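Local coordinates for protein laminin subunit ALPHA-1 (Mus musculus, PDB 2JD4) that forms part of the basement-membrane protein laminin-111, contributing a metal-binding pair of laminin G domains that probably anchors the network to cell surfaces, at residues A[283-288]-A[347-352]. The protein carries 4 engineered substitutions. Numbering follows the deposited sequence.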
# COMPACT_ATOMS: atom_id res chain seq x y z
N GLY A 283 -15.02 -5.97 14.28
CA GLY A 283 -14.06 -4.89 14.13
C GLY A 283 -12.62 -5.25 14.45
O GLY A 283 -11.73 -4.39 14.41
N LYS A 284 -12.38 -6.51 14.78
CA LYS A 284 -11.03 -6.97 15.09
C LYS A 284 -10.48 -7.73 13.89
O LYS A 284 -11.23 -8.11 12.99
CB LYS A 284 -11.06 -7.86 16.33
CG LYS A 284 -11.65 -7.15 17.55
CD LYS A 284 -11.60 -7.99 18.82
CE LYS A 284 -12.24 -7.24 19.99
NZ LYS A 284 -12.30 -8.02 21.25
N TRP A 285 -9.17 -7.95 13.87
CA TRP A 285 -8.56 -8.65 12.75
C TRP A 285 -8.72 -10.17 12.80
O TRP A 285 -8.63 -10.79 13.87
CB TRP A 285 -7.08 -8.29 12.65
CG TRP A 285 -6.81 -6.86 12.25
CD1 TRP A 285 -6.53 -5.81 13.08
CD2 TRP A 285 -6.80 -6.33 10.92
NE1 TRP A 285 -6.34 -4.66 12.35
CE2 TRP A 285 -6.50 -4.95 11.02
CE3 TRP A 285 -7.02 -6.89 9.64
CZ2 TRP A 285 -6.40 -4.12 9.89
CZ3 TRP A 285 -6.92 -6.06 8.52
CH2 TRP A 285 -6.62 -4.69 8.66
N HIS A 286 -8.96 -10.76 11.63
CA HIS A 286 -9.13 -12.20 11.48
C HIS A 286 -8.21 -12.68 10.37
O HIS A 286 -8.02 -11.97 9.38
CB HIS A 286 -10.57 -12.51 11.12
CG HIS A 286 -11.56 -12.03 12.14
ND1 HIS A 286 -11.75 -12.68 13.34
CD2 HIS A 286 -12.35 -10.94 12.16
CE1 HIS A 286 -12.62 -12.00 14.06
NE2 HIS A 286 -13.00 -10.94 13.37
N THR A 287 -7.63 -13.86 10.54
CA THR A 287 -6.75 -14.39 9.52
C THR A 287 -7.58 -15.28 8.62
O THR A 287 -8.56 -15.89 9.06
CB THR A 287 -5.59 -15.21 10.13
OG1 THR A 287 -6.12 -16.33 10.84
CG2 THR A 287 -4.77 -14.35 11.08
N LEU A 288 -7.20 -15.34 7.35
CA LEU A 288 -7.93 -16.16 6.40
C LEU A 288 -6.97 -16.87 5.44
O LEU A 288 -6.07 -16.24 4.88
CB LEU A 288 -8.92 -15.30 5.62
CG LEU A 288 -9.92 -15.95 4.66
CD1 LEU A 288 -10.98 -14.94 4.29
CD2 LEU A 288 -9.20 -16.46 3.41
N CYS A 347 -11.06 -3.03 6.42
CA CYS A 347 -9.68 -3.01 5.94
C CYS A 347 -9.14 -4.42 5.70
O CYS A 347 -9.59 -5.39 6.32
CB CYS A 347 -8.75 -2.27 6.94
SG CYS A 347 -9.20 -0.54 7.31
N VAL A 348 -8.18 -4.51 4.78
CA VAL A 348 -7.52 -5.77 4.44
C VAL A 348 -6.00 -5.52 4.51
O VAL A 348 -5.53 -4.46 4.10
CB VAL A 348 -7.89 -6.23 3.02
CG1 VAL A 348 -7.03 -7.42 2.59
CG2 VAL A 348 -9.37 -6.59 2.98
N ARG A 349 -5.26 -6.49 5.03
CA ARG A 349 -3.81 -6.35 5.16
C ARG A 349 -3.12 -7.68 4.85
O ARG A 349 -3.74 -8.75 4.93
CB ARG A 349 -3.46 -5.92 6.60
CG ARG A 349 -2.94 -7.05 7.48
CD ARG A 349 -3.34 -6.94 8.95
NE ARG A 349 -3.10 -5.62 9.54
CZ ARG A 349 -3.17 -5.36 10.84
NH1 ARG A 349 -3.47 -6.32 11.71
NH2 ARG A 349 -2.97 -4.13 11.28
N ASN A 350 -1.84 -7.61 4.49
CA ASN A 350 -1.05 -8.79 4.18
C ASN A 350 -1.69 -9.75 3.18
O ASN A 350 -1.77 -10.96 3.43
CB ASN A 350 -0.70 -9.55 5.47
CG ASN A 350 0.17 -8.73 6.40
OD1 ASN A 350 1.16 -8.13 5.98
ND2 ASN A 350 -0.19 -8.70 7.69
N LEU A 351 -2.13 -9.21 2.05
CA LEU A 351 -2.75 -10.02 1.00
C LEU A 351 -1.64 -10.69 0.18
O LEU A 351 -0.82 -10.00 -0.44
CB LEU A 351 -3.58 -9.14 0.08
CG LEU A 351 -4.30 -9.83 -1.08
CD1 LEU A 351 -5.31 -10.83 -0.55
CD2 LEU A 351 -4.99 -8.78 -1.93
N ARG A 352 -1.62 -12.02 0.17
CA ARG A 352 -0.58 -12.74 -0.56
C ARG A 352 -1.07 -14.00 -1.28
O ARG A 352 -2.02 -14.64 -0.86
CB ARG A 352 0.54 -13.11 0.40
CG ARG A 352 0.06 -13.97 1.57
CD ARG A 352 0.76 -13.64 2.89
NE ARG A 352 2.15 -14.09 2.95
CZ ARG A 352 3.18 -13.47 2.37
NH1 ARG A 352 2.98 -12.35 1.69
NH2 ARG A 352 4.40 -13.96 2.49
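The indole of Trp285 carries the guanidinium of Arg349 over one face, the planes only 10° apart and the group centres 3.6 Å from each other. At the far edge of the six-membered ring, near its plane, Trp285 CZ3 comes to 4.1 Å from Val348 CA, while the carbonyl O of Cys347 approaches CZ3 obliquely. The cation sits over the five-membered ring, Arg349 CZ lying 3.6 Å from its centroid and 22° off its normal, which meets cation-pi geometry; the methylene before it covers the six-membered ring, with Arg349 CD 3.8 Å from that centroid in a CH-pi contact. The arginine reaches both rings because its chain bends at chi2 and chi3 (chi3 -49°), laying CD, NE and CZ along the indole. Beside this stack, Trp285 CH2 packs against Cys347 CB at 3.7 Å, next to the disulfide that Cys347 forms with Cys378.

No hydrogen bond joins 283-288 to 347-352: Trp285 NE1 and Arg349 NH1 are 3.4 Å apart, but both are donors, and both are hydrogen-bonded outside the two segments, NE1 to Gln198 OE1. Arg349 NH2 makes a salt bridge to Glu382 and a hydrogen bond to the carbonyl O of Glu199. Strand 222-230 runs between the two segments in the laminin G beta-sandwich, pairing with both, and Trp285 touches Glu227 and Arg229 on it; the two side chains meet across the intervening strand. A leucine in place of Trp285 would probably leave the flat face of Arg349 without its aromatic platform and Gln198 without its indole donor. With donors directed to outside acceptors and pi faces turned to each other, the chemistry is consistent with attraction by dispersion and cation-pi electrostatics, which Glu382 may temper by partly neutralising the arginine.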